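Local atomic coordinates of carbohydrate oxidase (Microdochium nivale, PDB entry 3RJA), a protein that oxidises the C1 hydroxyl of mono-, oligo- and polysaccharides to lactones with an FAD cofactor, passing the electrons to molecular oxygen to give hydrogen peroxide. Residues Leu447-Pro459 with Phe463-Lys473. Sequence-based numbering, arbitrary orientation. Where two conformers were deposited one is given.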
ATOM      1  N   LEU A 447      10.040   1.328  15.401  1.00 15.05           N
ATOM      2  CA  LEU A 447      11.322   1.643  14.763  1.00 15.36           C
ATOM      3  C   LEU A 447      12.557   1.074  15.486  1.00 17.58           C
ATOM      4  O   LEU A 447      13.443   0.496  14.841  1.00 18.07           O
ATOM      5  CB  LEU A 447      11.481   3.153  14.564  1.00 13.68           C
ATOM      6  CG  LEU A 447      12.811   3.589  13.917  1.00 14.18           C
ATOM      7  CD1 LEU A 447      13.028   2.958  12.541  1.00 12.07           C
ATOM      8  CD2 LEU A 447      12.931   5.087  13.813  1.00 13.40           C
ATOM      9  N   ALA A 448      12.630   1.254  16.806  1.00 16.45           N
ATOM     10  CA  ALA A 448      13.805   0.779  17.558  1.00 16.81           C
ATOM     11  C   ALA A 448      13.989  -0.736  17.416  1.00 15.65           C
ATOM     12  O   ALA A 448      15.095  -1.202  17.187  1.00 16.17           O
ATOM     13  CB  ALA A 448      13.730   1.191  19.064  1.00 15.60           C
ATOM     14  N   ARG A 449      12.919  -1.501  17.552  1.00 15.40           N
ATOM     15  CA  ARG A 449      12.993  -2.943  17.305  1.00 16.79           C
ATOM     16  C   ARG A 449      13.405  -3.275  15.847  1.00 17.42           C
ATOM     17  O   ARG A 449      14.215  -4.197  15.611  1.00 18.28           O
ATOM     18  CB  ARG A 449      11.663  -3.613  17.659  1.00 18.76           C
ATOM     19  CG  ARG A 449      11.685  -5.122  17.567  1.00 19.53           C
ATOM     20  CD  ARG A 449      10.416  -5.773  18.118  1.00 21.00           C
ATOM     21  NE  ARG A 449      10.341  -7.172  17.664  1.00 24.51           N
ATOM     22  CZ  ARG A 449       9.417  -8.056  18.032  1.00 23.14           C
ATOM     23  NH1 ARG A 449       8.462  -7.707  18.881  1.00 23.15           N
ATOM     24  NH2 ARG A 449       9.459  -9.300  17.558  1.00 25.69           N
ATOM     25  N   LEU A 450      12.890  -2.498  14.890  1.00 15.34           N
ATOM     26  CA  LEU A 450      13.201  -2.702  13.468  1.00 15.13           C
ATOM     27  C   LEU A 450      14.686  -2.450  13.176  1.00 15.26           C
ATOM     28  O   LEU A 450      15.291  -3.165  12.369  1.00 14.01           O
ATOM     29  CB  LEU A 450      12.301  -1.812  12.586  1.00 14.18           C
ATOM     30  CG  LEU A 450      10.841  -2.315  12.484  1.00 14.47           C
ATOM     31  CD1 LEU A 450       9.960  -1.286  11.805  1.00 14.83           C
ATOM     32  CD2 LEU A 450      10.743  -3.654  11.734  1.00 14.40           C
ATOM     33  N   GLN A 451      15.264  -1.444  13.852  1.00 15.20           N
ATOM     34  CA  GLN A 451      16.699  -1.091  13.711  1.00 17.07           C
ATOM     35  C   GLN A 451      17.632  -2.209  14.202  1.00 17.73           C
ATOM     36  O   GLN A 451      18.665  -2.502  13.567  1.00 17.73           O
ATOM     37  CB  GLN A 451      17.027   0.224  14.446  1.00 16.92           C
ATOM     38  CG  GLN A 451      16.446   1.465  13.781  1.00 17.63           C
ATOM     39  CD  GLN A 451      16.688   2.760  14.559  1.00 17.85           C
ATOM     40  OE1 GLN A 451      16.687   3.850  13.979  1.00 19.79           O
ATOM     41  NE2 GLN A 451      16.848   2.650  15.860  1.00 18.12           N
ATOM     42  N   LYS A 452      17.259  -2.833  15.318  1.00 17.14           N
ATOM     43  CA  LYS A 452      17.963  -4.009  15.826  0.50 17.35           C
ATOM     44  C   LYS A 452      17.846  -5.179  14.828  1.00 17.39           C
ATOM     45  O   LYS A 452      18.844  -5.813  14.454  1.00 17.20           O
ATOM     46  CB  LYS A 452      17.405  -4.404  17.203  0.50 17.25           C
ATOM     47  CG  LYS A 452      17.556  -3.308  18.278  0.50 18.67           C
ATOM     48  CD  LYS A 452      17.622  -3.896  19.699  0.50 18.84           C
ATOM     49  CE  LYS A 452      17.476  -2.819  20.759  0.50 19.96           C
ATOM     50  NZ  LYS A 452      17.425  -3.398  22.149  0.50 21.21           N
ATOM     51  N   LEU A 453      16.618  -5.463  14.399  1.00 14.28           N
ATOM     52  CA  LEU A 453      16.379  -6.552  13.436  1.00 14.01           C
ATOM     53  C   LEU A 453      17.134  -6.316  12.105  1.00 13.24           C
ATOM     54  O   LEU A 453      17.589  -7.257  11.457  1.00 15.68           O
ATOM     55  CB  LEU A 453      14.876  -6.689  13.174  1.00 13.90           C
ATOM     56  CG  LEU A 453      14.412  -7.952  12.495  1.00 15.43           C
ATOM     57  CD1 LEU A 453      14.561  -9.149  13.472  1.00 15.21           C
ATOM     58  CD2 LEU A 453      12.951  -7.750  12.117  1.00 17.01           C
ATOM     59  N   LYS A 454      17.276  -5.058  11.720  1.00 12.57           N
ATOM     60  CA  LYS A 454      18.040  -4.675  10.543  1.00 13.42           C
ATOM     61  C   LYS A 454      19.524  -5.007  10.708  1.00 14.79           C
ATOM     62  O   LYS A 454      20.158  -5.519   9.774  1.00 15.08           O
ATOM     63  CB  LYS A 454      17.865  -3.168  10.270  1.00 12.94           C
ATOM     64  CG  LYS A 454      18.475  -2.655   8.975  1.00 13.34           C
ATOM     65  CD  LYS A 454      17.690  -3.110   7.719  1.00 14.23           C
ATOM     66  CE  LYS A 454      18.389  -2.617   6.478  1.00 15.04           C
ATOM     67  NZ  LYS A 454      17.625  -2.890   5.225  1.00 17.51           N
ATOM     68  N   ALA A 455      20.077  -4.696  11.888  1.00 15.40           N
ATOM     69  CA  ALA A 455      21.480  -4.990  12.200  1.00 16.16           C
ATOM     70  C   ALA A 455      21.667  -6.514  12.154  1.00 18.02           C
ATOM     71  O   ALA A 455      22.692  -6.995  11.683  1.00 18.82           O
ATOM     72  CB  ALA A 455      21.890  -4.412  13.606  1.00 14.79           C
ATOM     73  N   LYS A 456      20.667  -7.265  12.614  1.00 17.53           N
ATOM     74  CA  LYS A 456      20.740  -8.725  12.558  1.00 16.46           C
ATOM     75  C   LYS A 456      20.686  -9.322  11.137  1.00 17.76           C
ATOM     76  O   LYS A 456      21.473 -10.220  10.812  1.00 15.49           O
ATOM     77  CB  LYS A 456      19.649  -9.365  13.399  1.00 15.75           C
ATOM     78  CG  LYS A 456      19.701 -10.928  13.378  1.00 15.16           C
ATOM     79  CD  LYS A 456      18.795 -11.571  14.421  1.00 14.30           C
ATOM     80  CE  LYS A 456      18.824 -13.076  14.271  1.00 13.74           C
ATOM     81  NZ  LYS A 456      17.739 -13.638  15.152  1.00 13.19           N
ATOM     82  N   PHE A 457      19.742  -8.858  10.314  1.00 16.81           N
ATOM     83  CA  PHE A 457      19.501  -9.488   9.006  1.00 16.49           C
ATOM     84  C   PHE A 457      20.142  -8.822   7.811  1.00 16.20           C
ATOM     85  O   PHE A 457      20.478  -9.503   6.852  1.00 16.78           O
ATOM     86  CB  PHE A 457      17.995  -9.735   8.769  1.00 15.31           C
ATOM     87  CG  PHE A 457      17.482 -10.894   9.563  1.00 15.93           C
ATOM     88  CD1 PHE A 457      17.812 -12.200   9.191  1.00 14.82           C
ATOM     89  CD2 PHE A 457      16.761 -10.684  10.744  1.00 14.83           C
ATOM     90  CE1 PHE A 457      17.381 -13.300   9.960  1.00 15.66           C
ATOM     91  CE2 PHE A 457      16.320 -11.764  11.520  1.00 14.88           C
ATOM     92  CZ  PHE A 457      16.628 -13.071  11.145  1.00 14.95           C
ATOM     93  N   ASP A 458      20.276  -7.498   7.848  1.00 17.49           N
ATOM     94  CA  ASP A 458      20.949  -6.778   6.762  1.00 18.14           C
ATOM     95  C   ASP A 458      21.984  -5.782   7.295  1.00 17.76           C
ATOM     96  O   ASP A 458      21.884  -4.589   7.025  1.00 17.48           O
ATOM     97  CB  ASP A 458      19.932  -6.103   5.821  1.00 17.82           C
ATOM     98  CG  ASP A 458      20.573  -5.593   4.522  1.00 18.67           C
ATOM     99  OD1 ASP A 458      21.703  -6.036   4.185  1.00 18.69           O
ATOM    100  OD2 ASP A 458      19.932  -4.756   3.838  1.00 17.76           O
ATOM    101  N   PRO A 459      23.006  -6.273   8.030  1.00 19.24           N
ATOM    102  CA  PRO A 459      23.969  -5.337   8.639  1.00 20.29           C
ATOM    103  C   PRO A 459      24.826  -4.570   7.621  1.00 20.20           C
ATOM    104  O   PRO A 459      25.277  -3.456   7.919  1.00 20.59           O
ATOM    105  CB  PRO A 459      24.826  -6.249   9.538  1.00 20.26           C
ATOM    106  CG  PRO A 459      24.730  -7.604   8.872  1.00 19.12           C
ATOM    107  CD  PRO A 459      23.301  -7.669   8.412  1.00 19.14           C
ATOM    108  N   PHE A 463      20.427  -4.307   0.933  1.00 12.63           N
ATOM    109  CA  PHE A 463      19.155  -3.971   0.309  1.00 14.06           C
ATOM    110  C   PHE A 463      18.816  -2.484   0.420  1.00 13.05           C
ATOM    111  O   PHE A 463      17.656  -2.105   0.304  1.00 13.48           O
ATOM    112  CB  PHE A 463      18.029  -4.819   0.900  1.00 13.06           C
ATOM    113  CG  PHE A 463      18.230  -6.305   0.726  1.00 14.34           C
ATOM    114  CD1 PHE A 463      18.244  -6.881  -0.550  1.00 13.91           C
ATOM    115  CD2 PHE A 463      18.341  -7.138   1.841  1.00 14.00           C
ATOM    116  CE1 PHE A 463      18.410  -8.267  -0.713  1.00 13.84           C
ATOM    117  CE2 PHE A 463      18.491  -8.533   1.688  1.00 14.58           C
ATOM    118  CZ  PHE A 463      18.539  -9.093   0.405  1.00 14.00           C
ATOM    119  N   TYR A 464      19.836  -1.647   0.618  1.00 12.96           N
ATOM    120  CA  TYR A 464      19.653  -0.205   0.829  1.00 11.86           C
ATOM    121  C   TYR A 464      18.704   0.503  -0.129  1.00 12.88           C
ATOM    122  O   TYR A 464      18.711   0.264  -1.356  1.00 11.23           O
ATOM    123  CB  TYR A 464      20.990   0.503   0.695  1.00 12.31           C
ATOM    124  CG  TYR A 464      20.894   2.018   0.708  1.00 12.91           C
ATOM    125  CD1 TYR A 464      20.778   2.726   1.915  1.00 13.14           C
ATOM    126  CD2 TYR A 464      20.917   2.741  -0.483  1.00 13.42           C
ATOM    127  CE1 TYR A 464      20.706   4.139   1.930  1.00 14.05           C
ATOM    128  CE2 TYR A 464      20.833   4.147  -0.485  1.00 13.49           C
ATOM    129  CZ  TYR A 464      20.729   4.835   0.712  1.00 14.25           C
ATOM    130  OH  TYR A 464      20.641   6.208   0.689  1.00 14.57           O
ATOM    131  N   TYR A 465      17.924   1.411   0.451  1.00 12.00           N
ATOM    132  CA  TYR A 465      17.285   2.463  -0.304  1.00 11.97           C
ATOM    133  C   TYR A 465      17.124   3.644   0.649  1.00 12.51           C
ATOM    134  O   TYR A 465      17.244   3.474   1.870  1.00 13.05           O
ATOM    135  CB  TYR A 465      15.950   1.986  -0.917  1.00 10.75           C
ATOM    136  CG  TYR A 465      14.814   1.601   0.047  1.00 10.73           C
ATOM    137  CD1 TYR A 465      14.762   0.327   0.642  1.00 10.50           C
ATOM    138  CD2 TYR A 465      13.755   2.484   0.311  1.00  9.78           C
ATOM    139  CE1 TYR A 465      13.698  -0.033   1.514  1.00  9.13           C
ATOM    140  CE2 TYR A 465      12.683   2.125   1.169  1.00  9.16           C
ATOM    141  CZ  TYR A 465      12.646   0.859   1.750  1.00  9.32           C
ATOM    142  OH  TYR A 465      11.572   0.479   2.600  1.00  8.83           O
ATOM    143  N   PRO A 466      16.829   4.837   0.112  1.00 12.46           N
ATOM    144  CA  PRO A 466      16.989   5.995   0.997  1.00 12.99           C
ATOM    145  C   PRO A 466      16.016   6.091   2.185  1.00 13.49           C
ATOM    146  O   PRO A 466      16.219   6.949   3.061  1.00 14.34           O
ATOM    147  CB  PRO A 466      16.815   7.202   0.043  1.00 12.42           C
ATOM    148  CG  PRO A 466      17.250   6.678  -1.284  1.00 13.61           C
ATOM    149  CD  PRO A 466      16.676   5.248  -1.299  1.00 12.69           C
ATOM    150  N   GLN A 467      14.981   5.251   2.242  1.00 12.12           N
ATOM    151  CA  GLN A 467      14.138   5.258   3.439  1.00 11.35           C
ATOM    152  C   GLN A 467      14.051   3.878   4.078  1.00 11.42           C
ATOM    153  O   GLN A 467      13.077   3.563   4.772  1.00 10.71           O
ATOM    154  CB  GLN A 467      12.752   5.910   3.206  1.00 11.82           C
ATOM    155  CG  GLN A 467      12.856   7.375   2.718  1.00 11.56           C
ATOM    156  CD  GLN A 467      11.527   8.039   2.343  1.00 12.28           C
ATOM    157  OE1 GLN A 467      10.542   7.381   2.012  1.00 11.00           O
ATOM    158  NE2 GLN A 467      11.520   9.386   2.371  1.00 12.67           N
ATOM    159  N   ALA A 468      15.083   3.062   3.845  1.00 10.91           N
ATOM    160  CA  ALA A 468      15.296   1.836   4.612  1.00 11.16           C
ATOM    161  C   ALA A 468      15.558   2.219   6.060  1.00 11.74           C
ATOM    162  O   ALA A 468      16.160   3.265   6.333  1.00 11.94           O
ATOM    163  CB  ALA A 468      16.521   1.032   4.055  1.00 10.21           C
ATOM    164  N   VAL A 469      15.126   1.361   6.975  1.00 12.62           N
ATOM    165  CA  VAL A 469      15.492   1.446   8.379  1.00 14.36           C
ATOM    166  C   VAL A 469      17.036   1.334   8.519  1.00 14.96           C
ATOM    167  O   VAL A 469      17.657   0.525   7.838  1.00 14.08           O
ATOM    168  CB  VAL A 469      14.755   0.309   9.142  1.00 16.32           C
ATOM    169  CG1 VAL A 469      15.317   0.088  10.509  1.00 16.83           C
ATOM    170  CG2 VAL A 469      13.227   0.615   9.238  1.00 16.03           C
ATOM    171  N   ARG A 470      17.659   2.147   9.374  1.00 16.14           N
ATOM    172  CA  ARG A 470      19.105   1.978   9.645  1.00 17.00           C
ATOM    173  C   ARG A 470      19.392   0.734  10.494  1.00 16.52           C
ATOM    174  O   ARG A 470      18.669   0.476  11.448  1.00 16.11           O
ATOM    175  CB  ARG A 470      19.709   3.192  10.362  1.00 18.12           C
ATOM    176  CG  ARG A 470      19.748   4.459   9.569  1.00 19.41           C
ATOM    177  CD  ARG A 470      20.615   5.551  10.269  1.00 19.83           C
ATOM    178  NE  ARG A 470      20.538   6.801   9.516  1.00 18.09           N
ATOM    179  CZ  ARG A 470      21.245   7.050   8.417  1.00 20.16           C
ATOM    180  NH1 ARG A 470      22.089   6.138   7.940  1.00 19.19           N
ATOM    181  NH2 ARG A 470      21.111   8.213   7.791  1.00 18.45           N
ATOM    182  N   PRO A 471      20.441  -0.042  10.131  1.00 17.17           N
ATOM    183  CA  PRO A 471      20.945  -1.094  11.007  1.00 19.47           C
ATOM    184  C   PRO A 471      21.607  -0.467  12.245  1.00 20.66           C
ATOM    185  O   PRO A 471      22.589   0.265  12.116  1.00 20.81           O
ATOM    186  CB  PRO A 471      22.010  -1.796  10.153  1.00 17.58           C
ATOM    187  CG  PRO A 471      22.413  -0.794   9.151  1.00 18.72           C
ATOM    188  CD  PRO A 471      21.207   0.048   8.877  1.00 17.14           C
ATOM    189  N   VAL A 472      21.047  -0.734  13.419  1.00 22.33           N
ATOM    190  CA  VAL A 472      21.627  -0.257  14.683  1.00 25.19           C
ATOM    191  C   VAL A 472      21.731  -1.427  15.662  1.00 27.20           C
ATOM    192  O   VAL A 472      20.717  -1.889  16.189  1.00 25.18           O
ATOM    193  CB  VAL A 472      20.788   0.882  15.316  1.00 24.95           C
ATOM    194  CG1 VAL A 472      21.537   1.491  16.503  1.00 24.91           C
ATOM    195  CG2 VAL A 472      20.482   1.953  14.290  1.00 23.62           C
ATOM    196  N   LYS A 473      22.953  -1.922  15.874  1.00 33.07           N
ATOM    197  CA  LYS A 473      23.214  -2.969  16.871  1.00 40.82           C
ATOM    198  C   LYS A 473      22.627  -2.578  18.230  1.00 44.50           C
ATOM    199  O   LYS A 473      22.749  -1.438  18.692  1.00 43.09           O
ATOM    200  CB  LYS A 473      24.717  -3.209  17.023  1.00 46.20           C
ATOM    201  CG  LYS A 473      25.364  -3.957  15.877  1.00 56.67           C
ATOM    202  CD  LYS A 473      26.827  -4.260  16.191  1.00 67.34           C
ATOM    203  CE  LYS A 473      27.422  -5.271  15.216  1.00 75.57           C
ATOM    204  NZ  LYS A 473      28.739  -5.779  15.706  1.00 75.88           N
ATOM    205  OXT LYS A 473      21.988  -3.389  18.893  1.00 49.27           O
TER
HETATM  206  O   HOH W   1      16.203   4.114  10.910  1.00 17.60           O
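Asp458 turns its carboxylate away from its own backbone N (chi1 -168°) and toward Phe463, whose N-H donates to OD2 from the syn side, 3.0 Å from N to OD2. The carboxylate and the Phe463 ring cross with their planes 59° apart. OD2 also forms a salt bridge with NZ of Lys454, its hydrogen bond weak at 3.3 Å; this lysine chain, bent at chi2 (72°), lays CG, CD and CE along the carbonyl oxygen of Val469, with CG 3.5 Å from that O. The ammonium bonds in addition to Asn193 O. OD1 of Asp458 accepts the N-H of Arg462, and the two carboxylate oxygens thereby tie the link after the helix to Asp458. Putting an alanine here would probably strip Phe463 N and Arg462 N of their acceptors and cost Lys454 the carboxylate it faces. Helix 447-457 is the last helix of the chain and lies in the berberine-like region; the tail crosses over it, touching it from Leu447 to Ala455, and the side chain of Phe463 lies about 7 Å from the bound FAD. Val469 sets CG1 against the Gln451 backbone, 3.7 Å from N, while its CG2 meets CD1 of Leu447. Beyond it, Val472 N donates almost straight to Gln451 O (3.0 Å), above the carbonyl plane and from the face opposite the helical N-H of Ala455. One water bridges Gln451 OE1 and Arg470 N. CB of Ala455 sits 3.5 Å from Lys473 N and packs against CB of Pro471.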